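Local coordinates for ketosynthase (Streptomyces sp. MSC090213JE08, PDB 6KXD), which probably serves as the chain length factor of a type II polyketide synthase, pairing with a ketosynthase to build the polyene chain of ishigamide, at residues A268-A273 with H304-A309; L356-D361 with V366-L371. All coordinates share one frame; numbering follows the deposited sequence.

Contact 1. Residues A268-A273 with H304-A309; sequences AVTACA and HEALAA
Ala-306 of one helix turns its methyl to Val-269 and Thr-270 of the other. The axes of 268-273 and 304-309 approach to 9.0 Å and cross at -43°, and the backbones come nearest at Thr-270 and Ala-306, with CA atoms 5.8 Å apart. Val-269 points at the partner helix from its first bond. Val-269 CB already lies 4.1 Å from Ala-306 CB. Of its two tips, CG1 is anti to the backbone N (chi1 170°), which carries Val-269 CG1 forward over the same methyl at 4.0 Å from Ala-306 CB and on to the branch point of Leu-307, with Leu-307 CG 4.4 Å away. CG2 lies beside the backbone N and turns to the strand layer, where it meets Val-360. Leu-307 leaves its helix alongside the interface, and its branched end then swings closer to Val-269. At another flank of the Ala-306 methyl the chemistry turns polar. Thr-270 sets OG1 3.4 Å from Ala-306 CB, a plain van der Waals touch. The hydroxyl gives its proton to the backbone oxygen of Gly-266, one turn earlier, and accepts a bond from a water 3.0 Å from Thr-270 OG1. The same water donates to Ala-306 O, at a distance short enough that its exact length is doubtful, and so bridges helices that share no direct hydrogen bond. The buried, apolar part at Val-269 and Leu-307 thus gives way to a partly exposed, water-bridged one at Thr-270. Helices 265-280 and 298-310 lie next to each other on one face of strands 354-360 and 365-373: Val-269 rests on both strands, Leu-307 on the first, and Cys-272 on the second and on strand 250-259.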
loop_
_atom_site.group_PDB
_atom_site.type_symbol
_atom_site.label_atom_id
_atom_site.label_comp_id
_atom_site.label_asym_id
_atom_site.label_seq_id
_atom_site.Cartn_x
_atom_site.Cartn_y
_atom_site.Cartn_z
ATOM N N ALA B 268 20.558 4.783 -11.975
ATOM C CA ALA B 268 19.735 4.829 -10.768
ATOM C C ALA B 268 20.142 3.718 -9.800
ATOM O O ALA B 268 20.122 3.925 -8.586
ATOM C CB ALA B 268 18.289 4.703 -11.128
ATOM N N VAL B 269 20.392 2.527 -10.341
ATOM C CA VAL B 269 20.830 1.404 -9.522
ATOM C C VAL B 269 22.166 1.765 -8.867
ATOM O O VAL B 269 22.354 1.557 -7.701
ATOM C CB VAL B 269 20.992 0.120 -10.332
ATOM C CG1 VAL B 269 21.686 -0.950 -9.517
ATOM C CG2 VAL B 269 19.657 -0.389 -10.880
ATOM N N THR B 270 23.096 2.248 -9.678
ATOM C CA THR B 270 24.418 2.679 -9.174
ATOM C C THR B 270 24.275 3.693 -8.046
ATOM O O THR B 270 24.863 3.493 -6.989
ATOM C CB THR B 270 25.306 3.210 -10.303
ATOM O OG1 THR B 270 25.442 2.136 -11.233
ATOM C CG2 THR B 270 26.641 3.707 -9.785
ATOM N N ALA B 271 23.440 4.718 -8.229
ATOM C CA ALA B 271 23.305 5.762 -7.260
ATOM C C ALA B 271 22.661 5.212 -5.999
ATOM O O ALA B 271 23.059 5.529 -4.903
ATOM C CB ALA B 271 22.507 6.924 -7.798
ATOM N N CYS B 272 21.633 4.381 -6.194
ATOM C CA CYS B 272 20.931 3.805 -5.100
ATOM C C CYS B 272 21.842 2.914 -4.245
ATOM O O CYS B 272 21.849 3.028 -3.030
ATOM C CB CYS B 272 19.763 2.992 -5.639
ATOM S SG CYS B 272 18.561 2.656 -4.335
ATOM N N ALA B 273 22.619 2.050 -4.904
ATOM C CA ALA B 273 23.521 1.103 -4.243
ATOM C C ALA B 273 24.607 1.886 -3.500
ATOM O O ALA B 273 24.904 1.630 -2.350
ATOM C CB ALA B 273 24.107 0.151 -5.234
ATOM N N HIS B 304 22.109 -5.474 -13.691
ATOM C CA HIS B 304 23.142 -6.440 -13.663
ATOM C C HIS B 304 24.475 -5.778 -14.043
ATOM O O HIS B 304 25.471 -6.006 -13.363
ATOM C CB HIS B 304 22.858 -7.646 -14.558
ATOM C CG HIS B 304 23.948 -8.657 -14.433
ATOM N ND1 HIS B 304 23.955 -9.615 -13.426
ATOM C CD2 HIS B 304 25.111 -8.803 -15.106
ATOM C CE1 HIS B 304 25.046 -10.346 -13.524
ATOM N NE2 HIS B 304 25.777 -9.859 -14.542
ATOM N N GLU B 305 24.486 -5.000 -15.119
ATOM C CA GLU B 305 25.750 -4.316 -15.546
ATOM C C GLU B 305 26.243 -3.368 -14.446
ATOM O O GLU B 305 27.432 -3.279 -14.167
ATOM C CB GLU B 305 25.570 -3.567 -16.874
ATOM C CG GLU B 305 25.457 -4.488 -18.077
ATOM C CD GLU B 305 26.538 -5.565 -18.135
ATOM O OE1 GLU B 305 26.264 -6.723 -17.712
ATOM O OE2 GLU B 305 27.663 -5.240 -18.574
ATOM N N ALA B 306 25.325 -2.630 -13.832
ATOM C CA ALA B 306 25.650 -1.657 -12.784
ATOM C C ALA B 306 26.295 -2.369 -11.589
ATOM O O ALA B 306 27.275 -1.895 -11.054
ATOM C CB ALA B 306 24.434 -0.876 -12.376
ATOM N N LEU B 307 25.712 -3.479 -11.127
ATOM C CA LEU B 307 26.238 -4.182 -9.981
ATOM C C LEU B 307 27.543 -4.905 -10.316
ATOM O O LEU B 307 28.409 -5.001 -9.478
ATOM C CB LEU B 307 25.201 -5.198 -9.480
ATOM C CG LEU B 307 24.086 -4.549 -8.690
ATOM C CD1 LEU B 307 22.993 -5.564 -8.417
ATOM C CD2 LEU B 307 24.621 -3.956 -7.390
ATOM N N ALA B 308 27.656 -5.380 -11.550
ATOM C CA ALA B 308 28.803 -6.137 -11.977
ATOM C C ALA B 308 30.010 -5.211 -11.929
ATOM O O ALA B 308 31.116 -5.670 -11.822
ATOM C CB ALA B 308 28.594 -6.704 -13.361
ATOM N N ALA B 309 29.771 -3.908 -12.024
ATOM C CA ALA B 309 30.872 -2.911 -11.924
ATOM C C ALA B 309 31.119 -2.439 -10.481
ATOM O O ALA B 309 32.202 -2.010 -10.120
ATOM C CB ALA B 309 30.532 -1.745 -12.790
HETATM O O HOH W 1 27.939 0.500 -11.235
#

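Contact 2. Residues L356-D361 with V366-L371; sequences LVCAVD and VAVAVL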
loop_
_atom_site.group_PDB
_atom_site.type_symbol
_atom_site.label_atom_id
_atom_site.label_comp_id
_atom_site.label_asym_id
_atom_site.label_seq_id
_atom_site.Cartn_x
_atom_site.Cartn_y
_atom_site.Cartn_z
ATOM N N LEU B 356 24.203 -7.366 -0.439
ATOM C CA LEU B 356 23.483 -6.302 -1.108
ATOM C C LEU B 356 22.419 -6.961 -1.984
ATOM O O LEU B 356 22.740 -7.878 -2.764
ATOM C CB LEU B 356 24.438 -5.505 -1.991
ATOM C CG LEU B 356 23.881 -4.241 -2.629
ATOM C CD1 LEU B 356 24.984 -3.220 -2.819
ATOM C CD2 LEU B 356 23.282 -4.556 -3.986
ATOM N N VAL B 357 21.185 -6.483 -1.870
ATOM C CA VAL B 357 20.101 -6.946 -2.746
ATOM C C VAL B 357 19.560 -5.711 -3.466
ATOM O O VAL B 357 19.494 -4.667 -2.909
ATOM C CB VAL B 357 19.002 -7.707 -1.988
ATOM C CG1 VAL B 357 19.588 -8.873 -1.234
ATOM C CG2 VAL B 357 18.187 -6.831 -1.077
ATOM N N CYS B 358 19.269 -5.850 -4.749
ATOM C CA CYS B 358 18.898 -4.737 -5.538
ATOM C C CYS B 358 17.692 -5.189 -6.370
ATOM O O CYS B 358 17.657 -6.342 -6.852
ATOM C CB CYS B 358 20.053 -4.346 -6.476
ATOM S SG CYS B 358 19.553 -2.948 -7.504
ATOM N N ALA B 359 16.727 -4.299 -6.563
ATOM C CA ALA B 359 15.637 -4.588 -7.482
ATOM C C ALA B 359 15.246 -3.325 -8.228
ATOM O O ALA B 359 15.439 -2.233 -7.737
ATOM C CB ALA B 359 14.448 -5.142 -6.766
ATOM N N VAL B 360 14.704 -3.566 -9.430
ATOM C CA VAL B 360 14.145 -2.550 -10.317
ATOM C C VAL B 360 12.772 -3.021 -10.769
ATOM O O VAL B 360 12.530 -4.166 -10.952
ATOM C CB VAL B 360 15.066 -2.288 -11.523
ATOM C CG1 VAL B 360 16.397 -1.805 -11.011
ATOM C CG2 VAL B 360 15.255 -3.523 -12.406
ATOM N N ASP B 361 11.883 -2.059 -10.904
ATOM C CA ASP B 361 10.547 -2.351 -11.215
ATOM C C ASP B 361 10.196 -1.563 -12.470
ATOM O O ASP B 361 10.747 -0.471 -12.732
ATOM C CB ASP B 361 9.675 -2.043 -10.011
ATOM C CG ASP B 361 8.233 -2.443 -10.247
ATOM O OD1 ASP B 361 7.996 -3.663 -10.339
ATOM O OD2 ASP B 361 7.382 -1.528 -10.373
ATOM N N VAL B 366 13.656 1.915 -7.992
ATOM C CA VAL B 366 14.821 1.167 -7.716
ATOM C C VAL B 366 14.995 1.097 -6.192
ATOM O O VAL B 366 14.690 2.034 -5.464
ATOM C CB VAL B 366 16.038 1.820 -8.404
ATOM C CG1 VAL B 366 17.320 1.119 -8.011
ATOM C CG2 VAL B 366 15.846 1.825 -9.931
ATOM N N ALA B 367 15.397 -0.064 -5.701
ATOM C CA ALA B 367 15.678 -0.183 -4.265
ATOM C C ALA B 367 16.865 -1.126 -4.050
ATOM O O ALA B 367 17.094 -2.113 -4.789
ATOM C CB ALA B 367 14.442 -0.634 -3.547
ATOM N N VAL B 368 17.619 -0.817 -2.980
ATOM C CA VAL B 368 18.744 -1.554 -2.617
ATOM C C VAL B 368 18.723 -1.735 -1.108
ATOM O O VAL B 368 18.423 -0.791 -0.410
ATOM C CB VAL B 368 20.039 -0.856 -3.061
ATOM C CG1 VAL B 368 21.254 -1.574 -2.502
ATOM C CG2 VAL B 368 20.131 -0.746 -4.569
ATOM N N ALA B 369 19.029 -2.956 -0.659
ATOM C CA ALA B 369 19.240 -3.184 0.751
ATOM C C ALA B 369 20.643 -3.737 0.970
ATOM O O ALA B 369 21.097 -4.646 0.257
ATOM C CB ALA B 369 18.203 -4.100 1.353
ATOM N N VAL B 370 21.254 -3.271 2.066
ATOM C CA VAL B 370 22.565 -3.777 2.518
ATOM C C VAL B 370 22.371 -4.490 3.857
ATOM O O VAL B 370 21.756 -3.943 4.780
ATOM C CB VAL B 370 23.579 -2.631 2.612
ATOM C CG1 VAL B 370 24.928 -3.096 3.131
ATOM C CG2 VAL B 370 23.745 -1.957 1.272
ATOM N N LEU B 371 22.774 -5.755 3.896
ATOM C CA LEU B 371 22.606 -6.597 5.101
ATOM C C LEU B 371 23.988 -6.975 5.618
ATOM O O LEU B 371 24.911 -7.136 4.838
ATOM C CB LEU B 371 21.894 -7.884 4.741
ATOM C CG LEU B 371 20.572 -7.717 3.980
ATOM C CD1 LEU B 371 20.022 -9.078 3.600
ATOM C CD2 LEU B 371 19.564 -6.965 4.803
#
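Strands 356-360 and 366-371 run antiparallel, their axes 170° apart, with Val-357/Ala-369 and Ala-359/Ala-367 as the hydrogen-bonded pairs. Each is closed by two bonds: Val-357 N to Ala-369 O at 2.8 Å and Ala-369 N to Val-357 O at 2.9 Å, then Ala-359 N to Ala-367 O at 2.8 Å and Ala-367 N to Ala-359 O at 3.0 Å. The N-H groups aim nearly straight at their acceptors, and CA-H groups of the non-hydrogen-bonded residues add a second, weaker contact to each of the four carbonyl oxygens. The face of Val-357, Ala-359, Ala-367 and Ala-369 carries mostly small side chains: Val-357 CG2, held between the backbone N and the carbonyl carbon (chi1 -56°), rests 3.7 Å from Ala-369 CB. The other is bulkier. Leu-356 reaches diagonally to Val-368, CG to CG1 3.7 Å, the two side chains crossing at a slant, while Val-368 turns its other branch to the neighbouring thiol, CG2 to Cys-358 SG 3.7 Å. Val-360 and Val-366 stand side by side, CG1 to CG2 3.8 Å. The pair is a beta hairpin flanked by strands 250-259 (antiparallel to 365-373) and 287-291 (parallel to 354-360), with helices 265-280 and 298-310 on the Leu-356, Cys-358 and Val-360 face, as in the layered alpha/beta thiolase fold of ketosynthases.

Contact 2 is core and contact 1 lies further out: their centres are about 12 and 20 Å from the centre of the chain and about 10 Å from each other. Contact 1 joins two helices through a few side chains and a water. Contact 2 joins two strands through regular backbone bonds, with its touching residues all buried. They meet directly, because the apolar side of 268-273 with 304-309 sits on the Leu-356, Cys-358 and Val-360 face of the hairpin: Val-269 CG1 is 3.5 Å from Cys-358 SG, and Leu-307 CD2 is 3.7 Å from Leu-356 CD2. Two helices and the hairpin thus share one apolar layer, with the bridging water at its outer margin.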